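Local coordinates for ComZ (Thermus thermophilus, PDB 6QVI), which is a competence-associated pilin with a beta-solenoid domain, thought to sit at the pilus tip and act as a DNA receptor during natural transformation, at residues Thr335-Phe347 against Phe357-Phe371. Sequence-based numbering, arbitrary orientation.
Sequences TLTLDTQSVDCTF and FRYTYTGGQELLEVF
Cys345 lays its CB over one face of the Phe357 ring, 3.6 Å from the centroid, in a CH-pi contact, while its sulfur meets the ring obliquely. A second aromatic on the same side of the sheet, Tyr359, carries Leu338 CD1 over its face, 3.9 Å from the ring centroid. Tyr359 swings CG away from its own N (chi1 172°), which sends the ring toward the type II' turn Leu338-Gln341, where its hydroxyl comes up to Asp339 O, modelled too close for the bond to be trusted in detail. Leu336 CD1 adds an apolar touch to Phe357 CZ, 4.0 Å away.

Beneath these rings, strands 343-347 and 357-360 run antiparallel. Val343 and Tyr359 form a hydrogen-bonded pair, Tyr359 N reaching Val343 O at 2.7 Å with a fairly straight N-H (160°); Cys345 and Phe357 form the next, less well made, Cys345 N to Phe357 O being weak. On the reverse side, the non-hydrogen-bonded pair Asp344 and Arg358 lie side by side, yet Asp344 OD1 lies 3.2 Å from Arg358 CD, with Arg358 NE too far for a salt bridge between the two. That oxygen is held instead by Thr346, whose backbone N closes an Asx turn and whose OG1 takes the syn lone pair.

Further out, the Cys327-Cys345 disulfide ties strand 343-348 to helix 325-329. Strand 366-371 extends the small sheet beyond 357-360, and strands 374-377 and 380-383 pack against Phe357, Leu336 and Leu338, joining this sheet to the beta-solenoid.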
# COMPACT_ATOMS: atom_id res chain seq x y z
N THR A 335 27.40 9.21 12.51
CA THR A 335 26.36 10.05 11.94
C THR A 335 26.88 10.49 10.58
O THR A 335 27.92 11.15 10.50
CB THR A 335 26.04 11.27 12.80
OG1 THR A 335 25.34 10.87 13.99
CG2 THR A 335 25.18 12.26 12.02
N LEU A 336 26.14 10.12 9.55
CA LEU A 336 26.44 10.48 8.18
C LEU A 336 25.66 11.76 7.90
O LEU A 336 24.44 11.74 7.81
CB LEU A 336 25.96 9.38 7.24
CG LEU A 336 26.44 9.20 5.81
CD1 LEU A 336 25.68 8.02 5.29
CD2 LEU A 336 26.18 10.38 4.97
N THR A 337 26.36 12.86 7.71
CA THR A 337 25.68 14.08 7.37
C THR A 337 26.15 14.38 5.99
O THR A 337 27.29 14.29 5.71
CB THR A 337 25.92 15.22 8.35
OG1 THR A 337 26.47 16.35 7.68
CG2 THR A 337 26.83 14.79 9.44
N LEU A 338 25.26 14.74 5.12
CA LEU A 338 25.66 14.99 3.74
C LEU A 338 26.19 16.42 3.63
O LEU A 338 27.41 16.61 3.63
CB LEU A 338 24.50 14.74 2.80
CG LEU A 338 24.11 13.27 2.73
CD1 LEU A 338 23.22 13.06 1.57
CD2 LEU A 338 25.33 12.47 2.52
N ASP A 339 25.31 17.41 3.53
CA ASP A 339 25.73 18.85 3.57
C ASP A 339 26.66 19.22 2.41
O ASP A 339 26.39 18.86 1.25
CB ASP A 339 26.30 19.15 4.95
CG ASP A 339 26.10 20.60 5.35
OD1 ASP A 339 25.66 21.40 4.50
OD2 ASP A 339 26.35 20.94 6.54
N THR A 340 27.76 19.94 2.66
CA THR A 340 28.56 20.64 1.65
C THR A 340 29.81 19.90 1.14
O THR A 340 30.60 20.51 0.40
CB THR A 340 28.95 22.01 2.19
OG1 THR A 340 29.72 22.72 1.21
CG2 THR A 340 29.72 21.88 3.48
N GLN A 341 30.11 18.68 1.57
CA GLN A 341 31.25 17.99 0.96
C GLN A 341 30.81 16.68 0.33
O GLN A 341 30.21 15.83 1.00
CB GLN A 341 32.40 17.79 1.93
CG GLN A 341 33.54 17.13 1.17
CD GLN A 341 34.34 18.12 0.29
OE1 GLN A 341 34.49 19.30 0.59
NE2 GLN A 341 34.81 17.60 -0.86
N SER A 342 31.13 16.52 -0.95
CA SER A 342 30.71 15.36 -1.71
C SER A 342 31.27 14.07 -1.13
O SER A 342 32.41 14.00 -0.65
CB SER A 342 31.16 15.48 -3.18
OG SER A 342 30.53 16.57 -3.82
N VAL A 343 30.45 13.03 -1.20
CA VAL A 343 30.81 11.72 -0.68
C VAL A 343 30.44 10.70 -1.74
O VAL A 343 29.31 10.69 -2.24
CB VAL A 343 30.06 11.44 0.64
CG1 VAL A 343 30.31 10.03 1.11
CG2 VAL A 343 30.48 12.46 1.69
N ASP A 344 31.39 9.83 -2.08
CA ASP A 344 31.20 8.83 -3.13
C ASP A 344 31.23 7.45 -2.48
O ASP A 344 32.30 6.88 -2.23
CB ASP A 344 32.28 8.98 -4.21
CG ASP A 344 32.05 8.07 -5.42
OD1 ASP A 344 31.19 7.17 -5.36
OD2 ASP A 344 32.76 8.24 -6.44
N CYS A 345 30.06 6.89 -2.20
CA CYS A 345 29.98 5.52 -1.70
C CYS A 345 29.60 4.54 -2.79
O CYS A 345 28.80 3.64 -2.55
CB CYS A 345 29.00 5.40 -0.55
SG CYS A 345 29.63 6.06 0.97
N THR A 346 30.12 4.69 -4.00
CA THR A 346 29.80 3.72 -5.03
C THR A 346 30.94 2.74 -5.22
O THR A 346 32.08 2.96 -4.80
CB THR A 346 29.46 4.40 -6.36
OG1 THR A 346 30.63 5.03 -6.90
CG2 THR A 346 28.35 5.42 -6.16
N PHE A 347 30.61 1.62 -5.87
CA PHE A 347 31.57 0.59 -6.20
C PHE A 347 31.12 -0.02 -7.53
O PHE A 347 29.96 0.10 -7.92
CB PHE A 347 31.67 -0.49 -5.12
CG PHE A 347 30.38 -1.22 -4.88
CD1 PHE A 347 29.47 -0.75 -3.94
CD2 PHE A 347 30.06 -2.37 -5.60
CE1 PHE A 347 28.26 -1.42 -3.72
CE2 PHE A 347 28.86 -3.04 -5.40
CZ PHE A 347 27.96 -2.56 -4.45
N PHE A 357 25.87 4.48 -3.07
CA PHE A 357 25.28 5.79 -3.26
C PHE A 357 26.40 6.80 -3.49
O PHE A 357 27.54 6.59 -3.08
CB PHE A 357 24.39 6.24 -2.08
CG PHE A 357 25.16 6.65 -0.85
CD1 PHE A 357 25.62 7.95 -0.70
CD2 PHE A 357 25.36 5.75 0.18
CE1 PHE A 357 26.33 8.33 0.44
CE2 PHE A 357 26.07 6.13 1.33
CZ PHE A 357 26.55 7.42 1.46
N ARG A 358 26.04 7.91 -4.11
CA ARG A 358 27.00 8.96 -4.43
C ARG A 358 26.31 10.30 -4.23
O ARG A 358 25.15 10.45 -4.63
CB ARG A 358 27.50 8.82 -5.86
CG ARG A 358 28.51 9.85 -6.23
CD ARG A 358 29.51 9.25 -7.18
NE ARG A 358 28.83 8.60 -8.29
CZ ARG A 358 28.61 9.20 -9.46
NH1 ARG A 358 29.02 10.45 -9.64
NH2 ARG A 358 27.98 8.55 -10.43
N TYR A 359 26.98 11.23 -3.55
CA TYR A 359 26.36 12.51 -3.21
C TYR A 359 27.24 13.66 -3.71
O TYR A 359 28.26 13.99 -3.09
CB TYR A 359 26.14 12.62 -1.71
CG TYR A 359 25.69 14.00 -1.24
CD1 TYR A 359 24.78 14.77 -1.97
CD2 TYR A 359 26.30 14.60 -0.14
CE1 TYR A 359 24.41 16.04 -1.53
CE2 TYR A 359 25.97 15.87 0.28
CZ TYR A 359 25.00 16.59 -0.39
OH TYR A 359 24.66 17.86 0.06
N THR A 360 26.87 14.25 -4.85
CA THR A 360 27.61 15.39 -5.38
C THR A 360 27.09 16.68 -4.75
O THR A 360 25.95 16.76 -4.29
CB THR A 360 27.52 15.44 -6.90
OG1 THR A 360 27.58 14.12 -7.44
CG2 THR A 360 28.67 16.22 -7.45
N TYR A 361 27.94 17.72 -4.78
CA TYR A 361 27.58 19.06 -4.33
C TYR A 361 27.86 20.05 -5.47
O TYR A 361 28.92 20.01 -6.09
CB TYR A 361 28.36 19.43 -3.06
CG TYR A 361 28.32 20.91 -2.68
CD1 TYR A 361 27.23 21.73 -3.02
CD2 TYR A 361 29.42 21.51 -2.08
CE1 TYR A 361 27.22 23.07 -2.71
CE2 TYR A 361 29.40 22.86 -1.76
CZ TYR A 361 28.30 23.63 -2.09
OH TYR A 361 28.24 24.97 -1.80
N THR A 362 26.90 20.94 -5.70
CA THR A 362 26.81 21.80 -6.87
C THR A 362 27.10 23.27 -6.60
O THR A 362 27.76 23.94 -7.41
CB THR A 362 25.38 21.70 -7.42
OG1 THR A 362 24.45 22.24 -6.47
CG2 THR A 362 24.94 20.26 -7.65
N GLY A 363 26.63 23.80 -5.48
CA GLY A 363 26.53 25.23 -5.31
C GLY A 363 25.06 25.61 -5.32
O GLY A 363 24.60 26.44 -4.53
N GLY A 364 24.30 24.96 -6.19
CA GLY A 364 22.88 25.25 -6.27
C GLY A 364 22.08 24.12 -5.66
O GLY A 364 21.80 24.06 -4.45
N GLN A 365 21.83 23.17 -6.56
CA GLN A 365 20.84 22.11 -6.44
C GLN A 365 21.53 20.73 -6.42
O GLN A 365 21.89 20.21 -7.48
CB GLN A 365 19.74 22.30 -7.52
CG GLN A 365 18.46 21.78 -6.93
CD GLN A 365 18.57 20.33 -7.12
OE1 GLN A 365 18.96 19.92 -8.21
NE2 GLN A 365 18.48 19.55 -6.06
N GLU A 366 21.83 20.19 -5.24
CA GLU A 366 22.59 18.93 -5.11
C GLU A 366 22.09 17.64 -5.73
O GLU A 366 21.02 17.56 -6.30
CB GLU A 366 22.93 18.67 -3.66
CG GLU A 366 23.10 19.92 -2.84
CD GLU A 366 23.87 20.99 -3.55
OE1 GLU A 366 24.57 20.65 -4.49
OE2 GLU A 366 23.78 22.15 -3.16
N LEU A 367 22.88 16.59 -5.59
CA LEU A 367 22.51 15.33 -6.19
C LEU A 367 22.94 14.17 -5.34
O LEU A 367 24.03 14.15 -4.81
CB LEU A 367 23.13 15.23 -7.56
CG LEU A 367 22.70 13.99 -8.32
CD1 LEU A 367 21.20 13.96 -8.27
CD2 LEU A 367 23.17 13.99 -9.75
N LEU A 368 22.07 13.19 -5.24
CA LEU A 368 22.31 12.02 -4.46
C LEU A 368 21.77 10.87 -5.25
O LEU A 368 20.59 10.68 -5.33
CB LEU A 368 21.55 12.15 -3.17
CG LEU A 368 21.18 10.85 -2.52
CD1 LEU A 368 22.40 9.99 -2.61
CD2 LEU A 368 20.87 11.15 -1.08
N GLU A 369 22.65 10.12 -5.87
CA GLU A 369 22.23 9.01 -6.69
C GLU A 369 22.39 7.77 -5.89
O GLU A 369 23.32 7.65 -5.14
CB GLU A 369 23.11 8.92 -7.92
CG GLU A 369 23.69 10.25 -8.36
CD GLU A 369 24.74 10.10 -9.44
OE1 GLU A 369 25.79 10.74 -9.32
OE2 GLU A 369 24.52 9.36 -10.40
N VAL A 370 21.46 6.84 -6.04
CA VAL A 370 21.53 5.59 -5.31
C VAL A 370 21.39 4.44 -6.29
O VAL A 370 20.44 4.40 -7.03
CB VAL A 370 20.42 5.51 -4.27
CG1 VAL A 370 20.57 4.27 -3.46
CG2 VAL A 370 20.47 6.68 -3.32
N PHE A 371 22.35 3.52 -6.31
CA PHE A 371 22.31 2.38 -7.22
C PHE A 371 22.18 1.12 -6.42
O PHE A 371 23.10 0.72 -5.76
CB PHE A 371 23.59 2.32 -8.01
CG PHE A 371 24.10 3.65 -8.45
CD1 PHE A 371 24.55 4.56 -7.54
CD2 PHE A 371 24.13 3.97 -9.77
CE1 PHE A 371 25.02 5.78 -7.94
CE2 PHE A 371 24.60 5.18 -10.19
CZ PHE A 371 25.05 6.09 -9.27